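Local coordinates for Gp15 protein (Listeria phage PSA, PDB 6R5W) that serves as the receptor binding protein of the phage, a homotrimer that probably recognises the surface of the Listeria host cell, at residues A133-N138 with V155-G160; A137-S142 with I147-V152. All coordinates share one frame; numbering follows the deposited sequence.

Interaction 1 of 2, residues A133-N138 with V155-G160; sequences ASNQAN and VDVNTG. With CD (cadmium ion), chain E.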
ATOM      1  N   ALA A 133       7.696  -8.308 -35.095  1.00 36.89           N
ATOM      2  CA  ALA A 133       8.348  -7.966 -33.831  1.00 34.97           C
ATOM      3  C   ALA A 133       9.444  -6.911 -33.977  1.00 38.81           C
ATOM      4  O   ALA A 133       9.885  -6.322 -32.956  1.00 36.51           O
ATOM      5  CB  ALA A 133       8.950  -9.222 -33.203  1.00 36.00           C
ATOM      6  N   SER A 134       9.901  -6.643 -35.192  1.00 33.92           N
ATOM      7  CA  SER A 134      10.784  -5.495 -35.397  1.00 34.54           C
ATOM      8  C   SER A 134      10.050  -4.159 -35.285  1.00 28.65           C
ATOM      9  O   SER A 134      10.707  -3.089 -35.190  1.00 35.44           O
ATOM     10  CB  SER A 134      11.444  -5.582 -36.786  1.00 40.43           C
ATOM     11  OG  SER A 134      10.390  -5.656 -37.800  1.00 35.82           O
ATOM     12  N   ASN A 135       8.730  -4.149 -35.276  1.00 27.34           N
ATOM     13  CA  ASN A 135       7.954  -2.931 -35.040  1.00 27.31           C
ATOM     14  C   ASN A 135       7.731  -2.732 -33.536  1.00 32.12           C
ATOM     15  O   ASN A 135       6.682  -3.064 -32.963  1.00 30.43           O
ATOM     16  CB  ASN A 135       6.639  -2.944 -35.818  1.00 31.62           C
ATOM     17  CG  ASN A 135       6.848  -2.712 -37.334  1.00 36.16           C
ATOM     18  OD1 ASN A 135       7.825  -2.089 -37.734  1.00 32.60           O
ATOM     19  ND2 ASN A 135       5.969  -3.244 -38.165  1.00 36.01           N
ATOM     20  N   GLN A 136       8.743  -2.098 -32.897  1.00 28.25           N
ATOM     21  CA  GLN A 136       8.736  -1.680 -31.494  1.00 28.95           C
ATOM     22  C   GLN A 136       9.309  -0.269 -31.490  1.00 32.92           C
ATOM     23  O   GLN A 136       9.735   0.243 -32.539  1.00 29.49           O
ATOM     24  CB  GLN A 136       9.579  -2.669 -30.678  1.00 27.64           C
ATOM     25  CG  GLN A 136       8.952  -4.101 -30.826  1.00 30.17           C
ATOM     26  CD  GLN A 136       9.476  -5.079 -29.825  1.00 33.28           C
ATOM     27  OE1 GLN A 136      10.661  -5.152 -29.566  1.00 30.33           O
ATOM     28  NE2 GLN A 136       8.629  -5.909 -29.302  1.00 31.38           N
ATOM     29  N   ALA A 137       9.375   0.338 -30.310  1.00 31.34           N
ATOM     30  CA  ALA A 137       9.715   1.752 -30.180  1.00 24.37           C
ATOM     31  C   ALA A 137      10.642   1.957 -28.990  1.00 31.62           C
ATOM     32  O   ALA A 137      10.559   1.266 -27.963  1.00 28.93           O
ATOM     33  CB  ALA A 137       8.484   2.587 -30.047  1.00 26.08           C
ATOM     34  N   ASN A 138      11.540   2.933 -29.153  1.00 27.57           N
ATOM     35  CA  ASN A 138      12.292   3.514 -28.047  1.00 28.29           C
ATOM     36  C   ASN A 138      11.612   4.832 -27.674  1.00 28.28           C
ATOM     37  O   ASN A 138      11.598   5.782 -28.482  1.00 29.02           O
ATOM     38  CB  ASN A 138      13.756   3.771 -28.437  1.00 24.57           C
ATOM     39  CG  ASN A 138      14.536   2.492 -28.627  1.00 27.12           C
ATOM     40  OD1 ASN A 138      14.287   1.464 -27.992  1.00 28.37           O
ATOM     41  ND2 ASN A 138      15.536   2.546 -29.540  1.00 29.52           N
ATOM     42  N   VAL A 155       6.999   4.272 -38.901  1.00 28.65           N
ATOM     43  CA  VAL A 155       6.235   5.463 -38.554  1.00 28.75           C
ATOM     44  C   VAL A 155       4.745   5.342 -38.862  1.00 31.08           C
ATOM     45  O   VAL A 155       3.963   6.174 -38.393  1.00 33.64           O
ATOM     46  CB  VAL A 155       6.772   6.727 -39.249  1.00 34.91           C
ATOM     47  CG1 VAL A 155       8.260   6.916 -38.898  1.00 34.15           C
ATOM     48  CG2 VAL A 155       6.564   6.627 -40.751  1.00 34.96           C
ATOM     49  N   ASP A 156       4.364   4.341 -39.646  1.00 34.33           N
ATOM     50  CA  ASP A 156       2.972   4.178 -40.054  1.00 39.39           C
ATOM     51  C   ASP A 156       2.189   3.186 -39.192  1.00 42.96           C
ATOM     52  O   ASP A 156       1.026   2.923 -39.489  1.00 39.89           O
ATOM     53  CB  ASP A 156       2.907   3.684 -41.495  1.00 39.36           C
ATOM     54  CG  ASP A 156       3.520   4.670 -42.450  1.00 41.30           C
ATOM     55  OD1 ASP A 156       3.203   5.856 -42.313  1.00 38.70           O
ATOM     56  OD2 ASP A 156       4.351   4.254 -43.278  1.00 50.57           O
ATOM     57  N   VAL A 157       2.770   2.681 -38.124  1.00 36.61           N
ATOM     58  CA  VAL A 157       2.131   1.686 -37.226  1.00 32.01           C
ATOM     59  C   VAL A 157       1.906   2.363 -35.887  1.00 39.21           C
ATOM     60  O   VAL A 157       2.720   3.193 -35.458  1.00 35.15           O
ATOM     61  CB  VAL A 157       3.000   0.436 -37.093  1.00 36.67           C
ATOM     62  CG1 VAL A 157       2.452  -0.558 -36.072  1.00 34.19           C
ATOM     63  CG2 VAL A 157       3.112  -0.245 -38.478  1.00 40.60           C
ATOM     64  N   ASN A 158       0.771   2.072 -35.252  1.00 32.53           N
ATOM     65  CA  ASN A 158       0.472   2.742 -34.015  1.00 29.56           C
ATOM     66  C   ASN A 158       1.476   2.282 -32.947  1.00 24.57           C
ATOM     67  O   ASN A 158       2.067   1.196 -33.040  1.00 31.76           O
ATOM     68  CB  ASN A 158      -0.959   2.413 -33.509  1.00 37.48           C
ATOM     69  CG  ASN A 158      -2.071   2.904 -34.446  1.00 45.56           C
ATOM     70  OD1 ASN A 158      -1.841   3.693 -35.348  1.00 37.20           O
ATOM     71  ND2 ASN A 158      -3.306   2.445 -34.187  1.00 36.18           N
ATOM     72  N   THR A 159       1.652   3.110 -31.926  1.00 31.15           N
ATOM     73  CA  THR A 159       2.631   2.865 -30.867  1.00 31.17           C
ATOM     74  C   THR A 159       1.951   2.834 -29.492  1.00 27.50           C
ATOM     75  O   THR A 159       1.194   3.752 -29.120  1.00 28.58           O
ATOM     76  CB  THR A 159       3.729   3.941 -30.919  1.00 32.94           C
ATOM     77  OG1 THR A 159       4.445   3.783 -32.161  1.00 32.20           O
ATOM     78  CG2 THR A 159       4.727   3.727 -29.827  1.00 33.09           C
ATOM     79  N   GLY A 160       2.228   1.776 -28.713  1.00 29.65           N
ATOM     80  CA  GLY A 160       1.607   1.664 -27.404  1.00 28.13           C
ATOM     81  C   GLY A 160       2.313   2.428 -26.295  1.00 31.07           C
ATOM     82  O   GLY A 160       3.537   2.563 -26.308  1.00 30.24           O
TER
HETATM   83 CD    CD E 402      12.833  -4.867 -30.290  1.00 34.38          CD
HETATM   84  O   HOH W   1      12.369  -6.597 -31.797  1.00 36.25           O
HETATM   85  O   HOH W   2      12.748  -3.326 -32.317  1.00 36.40           O
HETATM   86  O   HOH W   3      15.119  -5.234 -30.999  1.00 33.98           O

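Interaction 2 of 2, residues A137-S142 with I147-V152; sequences ANIYLS and INIVGV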
ATOM      1  N   ALA A 137       9.375   0.338 -30.310  1.00 31.34           N
ATOM      2  CA  ALA A 137       9.715   1.752 -30.180  1.00 24.37           C
ATOM      3  C   ALA A 137      10.642   1.957 -28.990  1.00 31.62           C
ATOM      4  O   ALA A 137      10.559   1.266 -27.963  1.00 28.93           O
ATOM      5  CB  ALA A 137       8.484   2.587 -30.047  1.00 26.08           C
ATOM      6  N   ASN A 138      11.540   2.933 -29.153  1.00 27.57           N
ATOM      7  CA  ASN A 138      12.292   3.514 -28.047  1.00 28.29           C
ATOM      8  C   ASN A 138      11.612   4.832 -27.674  1.00 28.28           C
ATOM      9  O   ASN A 138      11.598   5.782 -28.482  1.00 29.02           O
ATOM     10  CB  ASN A 138      13.756   3.771 -28.437  1.00 24.57           C
ATOM     11  CG  ASN A 138      14.536   2.492 -28.627  1.00 27.12           C
ATOM     12  OD1 ASN A 138      14.287   1.464 -27.992  1.00 28.37           O
ATOM     13  ND2 ASN A 138      15.536   2.546 -29.540  1.00 29.52           N
ATOM     14  N   ILE A 139      11.077   4.917 -26.451  1.00 27.10           N
ATOM     15  CA  ILE A 139      10.316   6.070 -26.004  1.00 26.76           C
ATOM     16  C   ILE A 139      11.066   6.707 -24.832  1.00 27.99           C
ATOM     17  O   ILE A 139      11.453   6.016 -23.889  1.00 28.00           O
ATOM     18  CB  ILE A 139       8.863   5.699 -25.595  1.00 29.27           C
ATOM     19  CG1 ILE A 139       8.160   5.046 -26.778  1.00 28.50           C
ATOM     20  CG2 ILE A 139       8.162   6.919 -25.084  1.00 29.90           C
ATOM     21  CD1 ILE A 139       6.632   4.757 -26.506  1.00 31.76           C
ATOM     22  N   TYR A 140      11.228   8.019 -24.885  1.00 28.06           N
ATOM     23  CA  TYR A 140      11.779   8.765 -23.791  1.00 25.68           C
ATOM     24  C   TYR A 140      10.703   9.449 -22.983  1.00 25.71           C
ATOM     25  O   TYR A 140       9.778  10.027 -23.532  1.00 29.75           O
ATOM     26  CB  TYR A 140      12.742   9.851 -24.251  1.00 29.99           C
ATOM     27  CG  TYR A 140      14.019   9.434 -24.905  1.00 28.70           C
ATOM     28  CD1 TYR A 140      14.253   8.166 -25.342  1.00 29.47           C
ATOM     29  CD2 TYR A 140      15.013  10.409 -25.131  1.00 33.26           C
ATOM     30  CE1 TYR A 140      15.468   7.824 -25.999  1.00 29.30           C
ATOM     31  CE2 TYR A 140      16.205  10.083 -25.763  1.00 31.60           C
ATOM     32  CZ  TYR A 140      16.406   8.833 -26.215  1.00 33.37           C
ATOM     33  OH  TYR A 140      17.545   8.500 -26.863  1.00 34.20           O
ATOM     34  N   LEU A 141      10.811   9.375 -21.662  1.00 28.82           N
ATOM     35  CA  LEU A 141       9.962  10.175 -20.780  1.00 29.87           C
ATOM     36  C   LEU A 141      10.853  11.300 -20.297  1.00 29.15           C
ATOM     37  O   LEU A 141      11.809  11.010 -19.578  1.00 29.55           O
ATOM     38  CB  LEU A 141       9.462   9.349 -19.589  1.00 28.18           C
ATOM     39  CG  LEU A 141       8.592  10.097 -18.620  1.00 28.76           C
ATOM     40  CD1 LEU A 141       7.256  10.525 -19.271  1.00 33.23           C
ATOM     41  CD2 LEU A 141       8.288   9.347 -17.301  1.00 31.85           C
ATOM     42  N   SER A 142      10.522  12.545 -20.635  1.00 29.95           N
ATOM     43  CA  SER A 142      11.397  13.675 -20.290  1.00 35.90           C
ATOM     44  C   SER A 142      11.181  14.120 -18.845  1.00 29.71           C
ATOM     45  O   SER A 142      10.196  13.781 -18.202  1.00 28.30           O
ATOM     46  CB  SER A 142      11.134  14.856 -21.243  1.00 29.01           C
ATOM     47  OG  SER A 142       9.950  15.570 -20.810  1.00 30.07           O
ATOM     48  N   ILE A 147       6.107  12.603 -23.348  1.00 31.68           N
ATOM     49  CA  ILE A 147       6.250  11.264 -23.893  1.00 28.13           C
ATOM     50  C   ILE A 147       6.772  11.419 -25.311  1.00 32.10           C
ATOM     51  O   ILE A 147       6.050  11.813 -26.231  1.00 33.28           O
ATOM     52  CB  ILE A 147       4.928  10.472 -23.836  1.00 28.68           C
ATOM     53  CG1 ILE A 147       4.446  10.446 -22.396  1.00 31.01           C
ATOM     54  CG2 ILE A 147       5.137   9.090 -24.349  1.00 30.39           C
ATOM     55  CD1 ILE A 147       3.134   9.751 -22.234  1.00 35.46           C
ATOM     56  N   ASN A 148       8.072  11.174 -25.480  1.00 28.61           N
ATOM     57  CA  ASN A 148       8.799  11.468 -26.719  1.00 31.83           C
ATOM     58  C   ASN A 148       9.183  10.186 -27.434  1.00 30.00           C
ATOM     59  O   ASN A 148      10.121   9.479 -27.008  1.00 30.57           O
ATOM     60  CB  ASN A 148      10.048  12.262 -26.320  1.00 29.98           C
ATOM     61  CG  ASN A 148      10.891  12.744 -27.491  1.00 34.15           C
ATOM     62  OD1 ASN A 148      10.544  12.591 -28.637  1.00 31.72           O
ATOM     63  ND2 ASN A 148      12.099  13.152 -27.163  1.00 35.76           N
ATOM     64  N   ILE A 149       8.512   9.900 -28.555  1.00 28.67           N
ATOM     65  CA  ILE A 149       8.832   8.737 -29.371  1.00 30.25           C
ATOM     66  C   ILE A 149      10.071   9.032 -30.227  1.00 34.49           C
ATOM     67  O   ILE A 149      10.015   9.856 -31.137  1.00 38.46           O
ATOM     68  CB  ILE A 149       7.621   8.319 -30.240  1.00 31.59           C
ATOM     69  CG1 ILE A 149       6.440   7.947 -29.344  1.00 35.30           C
ATOM     70  CG2 ILE A 149       8.017   7.186 -31.147  1.00 33.27           C
ATOM     71  CD1 ILE A 149       5.137   7.823 -30.096  1.00 38.83           C
ATOM     72  N   VAL A 150      11.187   8.391 -29.907  1.00 31.10           N
ATOM     73  CA  VAL A 150      12.495   8.640 -30.498  1.00 31.05           C
ATOM     74  C   VAL A 150      12.859   7.644 -31.570  1.00 31.32           C
ATOM     75  O   VAL A 150      13.502   7.995 -32.554  1.00 32.71           O
ATOM     76  CB  VAL A 150      13.552   8.635 -29.362  1.00 30.79           C
ATOM     77  CG1 VAL A 150      14.951   8.468 -29.918  1.00 36.74           C
ATOM     78  CG2 VAL A 150      13.437   9.887 -28.541  1.00 30.57           C
ATOM     79  N   GLY A 151      12.452   6.381 -31.426  1.00 29.68           N
ATOM     80  CA  GLY A 151      12.709   5.405 -32.475  1.00 26.95           C
ATOM     81  C   GLY A 151      11.521   4.510 -32.633  1.00 34.68           C
ATOM     82  O   GLY A 151      10.916   4.149 -31.621  1.00 29.53           O
ATOM     83  N   VAL A 152      11.166   4.179 -33.883  1.00 32.31           N
ATOM     84  CA  VAL A 152      10.038   3.278 -34.152  1.00 30.74           C
ATOM     85  C   VAL A 152      10.448   2.346 -35.294  1.00 35.96           C
ATOM     86  O   VAL A 152      11.180   2.715 -36.232  1.00 29.67           O
ATOM     87  CB  VAL A 152       8.717   3.991 -34.487  1.00 33.06           C
ATOM     88  CG1 VAL A 152       8.143   4.753 -33.349  1.00 34.49           C
ATOM     89  CG2 VAL A 152       8.878   4.954 -35.750  1.00 36.09           C
TER

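Interaction 1 of 2, residues A133-N138 with V155-G160
Val157 and Asn135 meet through branches set by their first torsions. In Val157, CG1 lies anti to the backbone N (chi1 174°), which leaves CG2 beside that N and turned to Asn135. In Asn135, CG lies anti to its own carbonyl carbon (chi1 -73°), and the amide then reaches across so that Asn135 ND2 comes 4.2 Å from Val157 CG2. The two side chains cross at about a right angle. This is loose van der Waals contact. Further along, Ala137 CB touches Thr159 CG2 at 3.9 Å. The polar ends bond outside the pair, Asn135 ND2 to Ser130 and Thr159 OG1 to Gln128. No hydrogen bond links 133-138 with 155-160.

The contact joins the two antiparallel sheets of the C-terminal part of the protein. Strand 136-141 belongs to one sheet and strand 159-167 to the other. Asn135 is the centre of an inverse gamma turn just before its strand.

Gln136 points its CB away from 155-160 and serves the trimer instead. Its OE1 binds the cadmium ion at 2.3 Å. The Gln136 OE1 atoms of the two neighbouring subunits also bind it, and three waters complete six ligands. One of the waters, 2.3 Å from cadmium, also donates to Ala133 O at 2.8 Å. Gln136 NE2 is hydrogen-bonded to Asn138 OD1 of one neighbouring subunit (the second), which helps fix the rotation of the amide.

Interaction 2 of 2, residues A137-S142 with I147-V152
Tyr140 leans over Val150 on the neighbouring strand. Tyr140 CB lies 3.8 Å from Asn148 O, with Asn148 CB a little farther off; the two residues are an antiparallel hydrogen-bonded pair. From CG outward the ring lies against Val150 CG2, 3.7 Å from Tyr140 CG. This methyl sits over the centre of one ring face, 3.6 Å from the centroid and 5° off the normal, a CH-pi contact. With CG1 of Val150 anti to the backbone N (chi1 163°), CG2 is left to cover the ring. CG1 reaches the far end, where Tyr140 CZ and OH both have it at 4.0 Å. Gln129 of a neighbouring subunit (the third) also packs on Tyr140.

The strands form an antiparallel beta hairpin, in the middle of a four-stranded sheet. Asn148 N and Tyr140 O bond nearly straight, as do Tyr140 N and Asn148 O. A classic beta bulge then interrupts the register, with Val150 and Gly151 both facing Asn138. Asn138 O accepts from Val150 N at 3.0 Å, nearly on the line of its C=O, and from Gly151 N at 3.1 Å, on a lone pair in the carbonyl plane. Asn138 N in turn donates to Gly151 O.

On the other sheet face, Ile139 CG2 touches Ile147 CG2 at 3.8 Å. Ile139 CG1 lies near Ile149 CG1, and Leu141 CD1 near Ile147 CG1. Ile147 also packs on Leu161 and Ile164 of strand 159-167. The Asn138 amide faces the third subunit, where its ND2 donates to Ser130 O and Asn135 O.

Interactions 1 and 2 share Ala137 and Asn138 on strand 136-141, and their centres lie about 11 Å apart. Interaction 2 pairs this strand within its own sheet. Interaction 1 packs its start against the other sheet. The two contacts meet between the sheets, where Thr159 CG2 lies 4.0 Å from Ile139 CD1. Thr159 CG2 also lies 4.1 Å from Ile149 CD1. The opposite side of strand 136-141 serves the trimer. Gln136 binds the cadmium ion there, and the Asn138 side chain lies about 7 Å from it. The two residues thus reach the subunit interface, while Ala137 and Ile139 face the packing between the sheets.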